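PDB 4HWX: neutral proteinase inhibitor ScNPI from Streptomyces caespitosus, which inhibits serine endopeptidases, probably subtilisin-like ones, and, as a secreted homodimer of single-domain subunits, also targets a second peptidase class. Local coordinates for residues V10-Q15 / T78-G83; R26-S31 / G38-P43; D48-T53 / N109-F114. One frame throughout, in Å; residues are numbered along the deposited sequence.

Interaction 1: V10-Q15 / T78-G83; sequences VFTVIQ and TVTADG
Thr12 and Thr80 meet hydroxyl to hydroxyl across two antiparallel strands, their side chains crossing obliquely. Each OG1 sits between its own backbone N and carbonyl carbon (chi1 88° and 70°), and Thr12 OG1 donates to Thr80 OG1 over 2.7 Å. Thr80 OG1 then donates to a water 2.7 Å away, which in turn donates to Val10 O and Asp82 OD2, so that a chain of hydrogen bonds with one sense of donation leads from Thr12 to the Asp82 carboxylate. On the same face Ile14 crosses Thr80 at about a right angle, its CD1 resting 3.6 Å from Thr80 CG2. The other face is apolar. Val13 and Val79 lie side by side and point the same way, Val13 CG2 4.1 Å from Val79 CG1, while Phe11 sets CD1 and CE1 obliquely against Ala81 CB, CD1 at 3.7 Å. That face is covered by Met102 of helix 99-105 and by Val111 and Tyr112 of the C-terminal segment.

The backbone ladder is complete from Val10 with Asp82 to Ile14 with Thr78. Its shortest bond, Ile14 N to Thr78 O, measures 2.7 Å, whereas the bond from Thr12 N to Thr80 O is 3.2 Å long, its donor 38° out of the carbonyl plane. Thr80 O also accepts from Tyr112 OH, so this carbonyl serves two donors. Asp82 OD2 forms a salt bridge with Arg89 of the second subunit, and Val10 packs on Asp82 of that chain. The two strands are central neighbours in the antiparallel sheet of the Streptomyces subtilisin inhibitor fold, with a hydrophobic core on the Phe11, Val13 face and the dimer interface on the other. The water and the hydroxyls satisfy buried polar atoms at that interface, and Arg89 would probably help keep Asp82 ionised.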
loop_
_atom_site.group_PDB
_atom_site.type_symbol
_atom_site.label_atom_id
_atom_site.label_comp_id
_atom_site.label_asym_id
_atom_site.label_seq_id
_atom_site.Cartn_x
_atom_site.Cartn_y
_atom_site.Cartn_z
ATOM N N VAL A 10 2.935 1.936 -0.302
ATOM C CA VAL A 10 3.103 1.417 -1.654
ATOM C C VAL A 10 2.750 2.573 -2.603
ATOM O O VAL A 10 1.733 3.253 -2.408
ATOM C CB VAL A 10 2.322 0.106 -1.963
ATOM C CG1 VAL A 10 0.833 0.272 -1.689
ATOM C CG2 VAL A 10 2.539 -0.330 -3.421
ATOM N N PHE A 11 3.618 2.817 -3.583
ATOM C CA PHE A 11 3.416 3.833 -4.613
ATOM C C PHE A 11 3.279 3.171 -5.966
ATOM O O PHE A 11 4.036 2.259 -6.266
ATOM C CB PHE A 11 4.583 4.835 -4.639
ATOM C CG PHE A 11 4.824 5.460 -3.287
ATOM C CD1 PHE A 11 3.983 6.458 -2.806
ATOM C CD2 PHE A 11 5.863 5.016 -2.473
ATOM C CE1 PHE A 11 4.173 6.997 -1.534
ATOM C CE2 PHE A 11 6.061 5.565 -1.202
ATOM C CZ PHE A 11 5.231 6.571 -0.756
ATOM N N THR A 12 2.308 3.590 -6.774
ATOM C CA THR A 12 2.154 3.010 -8.112
ATOM C C THR A 12 1.967 4.126 -9.149
ATOM O O THR A 12 1.595 5.265 -8.823
ATOM C CB THR A 12 1.016 1.958 -8.228
ATOM O OG1 THR A 12 -0.231 2.572 -8.547
ATOM C CG2 THR A 12 0.908 1.001 -7.023
ATOM N N VAL A 13 2.232 3.775 -10.402
ATOM C CA VAL A 13 2.014 4.641 -11.558
ATOM C C VAL A 13 1.148 3.824 -12.515
ATOM O O VAL A 13 1.529 2.716 -12.915
ATOM C CB VAL A 13 3.330 5.154 -12.190
ATOM C CG1 VAL A 13 3.047 6.010 -13.412
ATOM C CG2 VAL A 13 4.175 5.920 -11.184
ATOM N N ILE A 14 -0.029 4.375 -12.848
ATOM C CA ILE A 14 -1.047 3.729 -13.654
ATOM C C ILE A 14 -1.240 4.406 -15.021
ATOM O O ILE A 14 -1.322 5.632 -15.112
ATOM C CB ILE A 14 -2.381 3.723 -12.840
ATOM C CG1 ILE A 14 -2.210 2.991 -11.491
ATOM C CG2 ILE A 14 -3.526 3.120 -13.653
ATOM C CD1 ILE A 14 -3.430 3.184 -10.500
ATOM N N GLN A 15 -1.335 3.585 -16.081
ATOM C CA GLN A 15 -1.623 4.071 -17.427
ATOM C C GLN A 15 -3.141 4.246 -17.514
ATOM O O GLN A 15 -3.882 3.251 -17.560
ATOM C CB GLN A 15 -1.093 3.083 -18.481
ATOM C CG GLN A 15 -1.212 3.578 -19.920
ATOM C CD GLN A 15 -0.832 2.479 -20.882
ATOM O OE1 GLN A 15 0.300 2.417 -21.377
ATOM N NE2 GLN A 15 -1.743 1.542 -21.105
ATOM N N THR A 78 -1.789 8.187 -13.797
ATOM C CA THR A 78 -2.205 8.405 -12.410
ATOM C C THR A 78 -1.189 7.839 -11.435
ATOM O O THR A 78 -0.714 6.720 -11.599
ATOM C CB THR A 78 -3.608 7.784 -12.224
ATOM O OG1 THR A 78 -4.505 8.469 -13.113
ATOM C CG2 THR A 78 -4.136 7.859 -10.754
ATOM N N VAL A 79 -0.845 8.636 -10.423
ATOM C CA VAL A 79 0.043 8.222 -9.343
ATOM C C VAL A 79 -0.840 7.883 -8.146
ATOM O O VAL A 79 -1.881 8.517 -7.952
ATOM C CB VAL A 79 1.153 9.240 -8.979
ATOM C CG1 VAL A 79 2.171 9.373 -10.100
ATOM C CG2 VAL A 79 0.596 10.612 -8.582
ATOM N N THR A 80 -0.457 6.862 -7.381
ATOM C CA THR A 80 -1.196 6.444 -6.184
ATOM C C THR A 80 -0.239 6.300 -5.021
ATOM O O THR A 80 0.943 6.021 -5.223
ATOM C CB THR A 80 -1.983 5.129 -6.386
ATOM O OG1 THR A 80 -1.076 4.031 -6.497
ATOM C CG2 THR A 80 -2.948 5.170 -7.554
ATOM N N ALA A 81 -0.741 6.536 -3.808
ATOM C CA ALA A 81 0.003 6.369 -2.567
ATOM C C ALA A 81 -0.955 5.771 -1.540
ATOM O O ALA A 81 -2.037 6.320 -1.325
ATOM C CB ALA A 81 0.564 7.702 -2.102
ATOM N N ASP A 82 -0.646 4.568 -1.039
ATOM C CA ASP A 82 -1.513 3.902 -0.050
ATOM C C ASP A 82 -0.692 3.280 1.049
ATOM O O ASP A 82 0.394 2.770 0.777
ATOM C CB ASP A 82 -2.401 2.814 -0.691
ATOM C CG ASP A 82 -3.355 3.310 -1.752
ATOM O OD1 ASP A 82 -4.495 3.650 -1.406
ATOM O OD2 ASP A 82 -2.978 3.294 -2.946
ATOM N N GLY A 83 -1.241 3.276 2.264
ATOM C CA GLY A 83 -0.603 2.636 3.405
ATOM C C GLY A 83 -0.797 3.398 4.679
ATOM O O GLY A 83 -1.918 3.817 4.986
HETATM O O HOH W 1 -0.593 2.938 -4.062
#

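Interaction 2: R26-S31 / G38-P43; sequences RATTLS and GTHPAP
The imidazole of His40 meets Thr28 OG1 obliquely, 3.6 Å from His40 CD2, and has Pro41 CD over one face, 3.3 Å above the plane and offset toward the rim, with Ala42 CA in plane at its edge. Ala42 N donates to His40 ND1 over 3.0 Å and NE2 bonds to Val111 O, so both ring nitrogens are held and the ring's rotation is fixed.

Beside it two threonines exchange bonds: Thr29 N donates to Thr39 OG1 over 3.0 Å, and Thr39 N to Thr29 OG1 over 3.1 Å. Each OG1 lies between its own backbone N and carbonyl carbon (chi1 62° in Thr29, 56° in Thr39), within range of the other's amide. His40 N adds a bond to Thr29 O. An alanine in place of Thr39 would probably leave Thr29 N without its acceptor and the water bound to Ala27 O without its second partner. Leu30 CD1 reaches 3.8 Å from Pro43 CB, where helix 43-52 begins.

Thr39 also packs on Ser31 of the second subunit. Side-chain hydroxyls thus stand in for part of a strand ladder and fasten the irregular segment to the sheet, although buried Thr28 OG1 finds no partner.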
loop_
_atom_site.group_PDB
_atom_site.type_symbol
_atom_site.label_atom_id
_atom_site.label_comp_id
_atom_site.label_asym_id
_atom_site.label_seq_id
_atom_site.Cartn_x
_atom_site.Cartn_y
_atom_site.Cartn_z
ATOM N N ARG A 26 4.205 0.523 -12.998
ATOM C CA ARG A 26 5.298 0.242 -12.078
ATOM C C ARG A 26 4.877 0.564 -10.658
ATOM O O ARG A 26 3.922 1.312 -10.447
ATOM C CB ARG A 26 6.588 1.027 -12.482
ATOM C CG ARG A 26 6.446 2.544 -12.514
ATOM C CD ARG A 26 7.651 3.189 -13.189
ATOM N NE ARG A 26 7.525 4.644 -13.200
ATOM C CZ ARG A 26 6.871 5.332 -14.128
ATOM N NH1 ARG A 26 6.296 4.702 -15.148
ATOM N NH2 ARG A 26 6.782 6.649 -14.045
ATOM N N ALA A 27 5.580 -0.009 -9.696
ATOM C CA ALA A 27 5.278 0.192 -8.287
ATOM C C ALA A 27 6.489 -0.008 -7.407
ATOM O O ALA A 27 7.388 -0.775 -7.770
ATOM C CB ALA A 27 4.185 -0.781 -7.848
ATOM N N THR A 28 6.486 0.648 -6.213
ATOM C CA THR A 28 7.517 0.447 -5.191
ATOM C C THR A 28 6.916 0.351 -3.791
ATOM O O THR A 28 5.838 0.896 -3.530
ATOM C CB THR A 28 8.587 1.555 -5.178
ATOM O OG1 THR A 28 7.958 2.819 -4.995
ATOM C CG2 THR A 28 9.482 1.546 -6.412
ATOM N N THR A 29 7.635 -0.326 -2.891
ATOM C CA THR A 29 7.296 -0.392 -1.468
ATOM C C THR A 29 8.247 0.543 -0.725
ATOM O O THR A 29 9.367 0.796 -1.193
ATOM C CB THR A 29 7.405 -1.802 -0.891
ATOM O OG1 THR A 29 8.773 -2.220 -1.004
ATOM C CG2 THR A 29 6.412 -2.805 -1.523
ATOM N N LEU A 30 7.823 1.010 0.437
ATOM C CA LEU A 30 8.626 1.888 1.283
ATOM C C LEU A 30 8.229 1.751 2.744
ATOM O O LEU A 30 7.046 1.782 3.097
ATOM C CB LEU A 30 8.498 3.353 0.844
ATOM C CG LEU A 30 9.396 4.349 1.602
ATOM C CD1 LEU A 30 10.852 4.163 1.238
ATOM C CD2 LEU A 30 8.979 5.784 1.333
ATOM N N SER A 31 9.235 1.585 3.586
ATOM C CA SER A 31 9.069 1.510 5.020
ATOM C C SER A 31 9.997 2.528 5.624
ATOM O O SER A 31 11.133 2.632 5.157
ATOM C CB SER A 31 9.367 0.105 5.530
ATOM O OG SER A 31 9.342 0.108 6.946
ATOM N N GLY A 38 12.857 -0.885 1.163
ATOM C CA GLY A 38 11.842 -1.333 0.221
ATOM C C GLY A 38 12.418 -1.440 -1.170
ATOM O O GLY A 38 13.635 -1.303 -1.349
ATOM N N THR A 39 11.547 -1.642 -2.179
ATOM C CA THR A 39 11.985 -1.676 -3.565
ATOM C C THR A 39 12.191 -0.247 -4.073
ATOM O O THR A 39 12.749 -0.068 -5.156
ATOM C CB THR A 39 11.012 -2.476 -4.425
ATOM O OG1 THR A 39 9.708 -1.910 -4.286
ATOM C CG2 THR A 39 11.002 -3.939 -4.051
ATOM N N HIS A 40 11.777 0.785 -3.287
ATOM C CA HIS A 40 12.019 2.170 -3.683
ATOM C C HIS A 40 13.548 2.381 -3.870
ATOM O O HIS A 40 14.314 1.919 -3.026
ATOM C CB HIS A 40 11.425 3.167 -2.666
ATOM C CG HIS A 40 11.342 4.544 -3.225
ATOM N ND1 HIS A 40 12.470 5.324 -3.376
ATOM C CD2 HIS A 40 10.271 5.221 -3.709
ATOM C CE1 HIS A 40 12.062 6.442 -3.952
ATOM N NE2 HIS A 40 10.743 6.437 -4.155
ATOM N N PRO A 41 14.017 2.999 -4.973
ATOM C CA PRO A 41 15.475 3.095 -5.192
ATOM C C PRO A 41 16.211 4.130 -4.325
ATOM O O PRO A 41 17.435 4.043 -4.218
ATOM C CB PRO A 41 15.592 3.441 -6.672
ATOM C CG PRO A 41 14.322 4.067 -7.034
ATOM C CD PRO A 41 13.260 3.573 -6.111
ATOM N N ALA A 42 15.493 5.080 -3.694
ATOM C CA ALA A 42 16.098 6.101 -2.804
ATOM C C ALA A 42 15.245 6.145 -1.527
ATOM O O ALA A 42 14.495 7.101 -1.331
ATOM C CB ALA A 42 16.147 7.457 -3.513
ATOM N N PRO A 43 15.248 5.059 -0.701
ATOM C CA PRO A 43 14.292 4.988 0.420
ATOM C C PRO A 43 14.352 6.123 1.442
ATOM O O PRO A 43 13.300 6.689 1.731
ATOM C CB PRO A 43 14.600 3.652 1.085
ATOM C CG PRO A 43 15.300 2.861 0.063
ATOM C CD PRO A 43 16.050 3.823 -0.788
HETATM O O HOH W 2 8.217 -3.330 -5.972
#

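Interaction 3: D48-T53 / N109-F114; sequences DALNAT and NPVYAF
Ala49 CB is the bump that helix 43-52 presents to the C-terminal segment, and it enters a shallow hollow walled by Asn109, Pro110 and Val111. Val111 CG2 lies 3.8 Å from this methyl, Asn109 OD1 3.9 Å, and Pro110 CD touches it at 4.1 Å. The small alanine lets the segment come close, with the CA atoms of Ala49 and Val111 6.8 Å apart.

In return Val111 CG2 is a bump from the other side, lodged between Ala49 CB and Leu50 CD2, the latter at 3.9 Å. Leu50 and Val111 cross at about a right angle. Val111 CG2 stands anti to its own carbonyl carbon, which puts this branch on the helix, while CG1 takes the other direction and meets Phe11 of strand 8-15. Leu50 likewise packs on Phe11 and on Leu30 of strand 23-32.

No hydrogen bond joins residues 48-53 to residues 109-114; the hollow is partly shaped by a bond within the C-terminal segment. Asn109 OD1 accepts from Val111 N over 3.2 Å, in the carbonyl plane and on a lone pair, closing an Asx turn that brings Asn109 and Val111 to the same methyl.

A helix laid over one face of an antiparallel sheet, with the chain's C-terminal segment tucked beside it, is an arrangement of the subtilisin inhibitor (SSI) fold.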
loop_
_atom_site.group_PDB
_atom_site.type_symbol
_atom_site.label_atom_id
_atom_site.label_comp_id
_atom_site.label_asym_id
_atom_site.label_seq_id
_atom_site.Cartn_x
_atom_site.Cartn_y
_atom_site.Cartn_z
ATOM N N ASP A 48 12.018 11.131 3.900
ATOM C CA ASP A 48 12.202 12.558 4.226
ATOM C C ASP A 48 11.155 13.406 3.479
ATOM O O ASP A 48 10.537 14.299 4.069
ATOM C CB ASP A 48 13.619 13.048 3.823
ATOM C CG ASP A 48 14.834 12.431 4.506
ATOM O OD1 ASP A 48 14.701 11.972 5.649
ATOM O OD2 ASP A 48 15.934 12.436 3.886
ATOM N N ALA A 49 10.982 13.126 2.167
ATOM C CA ALA A 49 10.037 13.846 1.292
ATOM C C ALA A 49 8.597 13.679 1.794
ATOM O O ALA A 49 7.874 14.676 1.899
ATOM C CB ALA A 49 10.165 13.371 -0.147
ATOM N N LEU A 50 8.224 12.452 2.218
ATOM C CA LEU A 50 6.891 12.176 2.787
ATOM C C LEU A 50 6.684 12.929 4.092
ATOM O O LEU A 50 5.645 13.569 4.293
ATOM C CB LEU A 50 6.713 10.665 3.023
ATOM C CG LEU A 50 6.530 9.820 1.782
ATOM C CD1 LEU A 50 6.435 8.351 2.166
ATOM C CD2 LEU A 50 5.301 10.270 0.981
ATOM N N ASN A 51 7.696 12.901 4.969
ATOM C CA ASN A 51 7.623 13.627 6.235
ATOM C C ASN A 51 7.486 15.135 6.009
ATOM O O ASN A 51 6.759 15.788 6.756
ATOM C CB ASN A 51 8.843 13.304 7.109
ATOM C CG ASN A 51 8.740 11.960 7.797
ATOM O OD1 ASN A 51 7.647 11.448 8.071
ATOM N ND2 ASN A 51 9.880 11.352 8.087
ATOM N N ALA A 52 8.118 15.683 4.960
ATOM C CA ALA A 52 8.055 17.124 4.668
ATOM C C ALA A 52 6.628 17.618 4.303
ATOM O O ALA A 52 6.365 18.815 4.419
ATOM C CB ALA A 52 9.026 17.483 3.553
ATOM N N THR A 53 5.729 16.714 3.853
ATOM C CA THR A 53 4.357 17.076 3.457
ATOM C C THR A 53 3.442 17.260 4.671
ATOM O O THR A 53 2.341 17.799 4.524
ATOM C CB THR A 53 3.736 16.011 2.529
ATOM O OG1 THR A 53 3.437 14.823 3.275
ATOM C CG2 THR A 53 4.604 15.704 1.311
ATOM N N ASN A 109 11.195 14.876 -7.116
ATOM C CA ASN A 109 10.732 14.404 -5.820
ATOM C C ASN A 109 11.080 12.950 -5.686
ATOM O O ASN A 109 10.695 12.143 -6.539
ATOM C CB ASN A 109 9.224 14.634 -5.671
ATOM C CG ASN A 109 8.706 14.523 -4.267
ATOM O OD1 ASN A 109 8.626 13.445 -3.707
ATOM N ND2 ASN A 109 8.348 15.636 -3.672
ATOM N N PRO A 110 11.866 12.591 -4.662
ATOM C CA PRO A 110 12.309 11.189 -4.547
ATOM C C PRO A 110 11.153 10.175 -4.537
ATOM O O PRO A 110 11.327 9.093 -5.071
ATOM C CB PRO A 110 13.069 11.178 -3.220
ATOM C CG PRO A 110 13.539 12.581 -3.060
ATOM C CD PRO A 110 12.424 13.421 -3.576
ATOM N N VAL A 111 9.966 10.548 -3.995
ATOM C CA VAL A 111 8.808 9.650 -3.861
ATOM C C VAL A 111 8.478 8.955 -5.188
ATOM O O VAL A 111 8.411 7.724 -5.193
ATOM C CB VAL A 111 7.563 10.335 -3.242
ATOM C CG1 VAL A 111 6.374 9.369 -3.197
ATOM C CG2 VAL A 111 7.877 10.841 -1.835
ATOM N N TYR A 112 8.321 9.709 -6.290
ATOM C CA TYR A 112 8.005 9.100 -7.581
ATOM C C TYR A 112 9.223 9.001 -8.514
ATOM O O TYR A 112 9.052 8.850 -9.726
ATOM C CB TYR A 112 6.819 9.805 -8.256
ATOM C CG TYR A 112 5.531 9.475 -7.531
ATOM C CD1 TYR A 112 4.925 8.223 -7.682
ATOM C CD2 TYR A 112 5.014 10.335 -6.562
ATOM C CE1 TYR A 112 3.802 7.863 -6.930
ATOM C CE2 TYR A 112 3.862 10.004 -5.841
ATOM C CZ TYR A 112 3.259 8.769 -6.030
ATOM O OH TYR A 112 2.140 8.429 -5.303
ATOM N N ALA A 113 10.440 8.977 -7.948
ATOM C CA ALA A 113 11.660 8.810 -8.754
ATOM C C ALA A 113 11.962 7.300 -8.900
ATOM O O ALA A 113 12.912 6.773 -8.308
ATOM C CB ALA A 113 12.832 9.567 -8.125
ATOM N N PHE A 114 11.072 6.596 -9.635
ATOM C CA PHE A 114 11.173 5.149 -9.909
ATOM C C PHE A 114 10.494 4.795 -11.241
ATOM O O PHE A 114 9.644 5.585 -11.695
ATOM C CB PHE A 114 10.585 4.308 -8.753
ATOM C CG PHE A 114 9.094 4.421 -8.523
ATOM C CD1 PHE A 114 8.208 3.555 -9.157
ATOM C CD2 PHE A 114 8.582 5.343 -7.613
ATOM C CE1 PHE A 114 6.829 3.643 -8.927
ATOM C CE2 PHE A 114 7.200 5.428 -7.379
ATOM C CZ PHE A 114 6.333 4.578 -8.035
ATOM O OXT PHE A 114 10.769 3.697 -11.788
#

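Interaction 1 is wholly buried at the middle of the sheet, interactions 2 and 3 only partly. Strands 8-15 and 23-32 are adjacent, so interactions 1 and 2 share one sheet through Phe11 O with Thr28 N and Val13 N with Arg26 O, and both touch the second subunit; interaction 3 touches no other chain. Chemistry follows place: a complete backbone ladder with a hydroxyl and water chain on its dimer face in 1, threonine hydroxyls gripping an irregular segment in 2, and mainly apolar packing without hydrogen bonds in 3. Phe11 is common ground for all three contacts, and Arg26 NE to Phe114 O binds the C-terminus to the sheet.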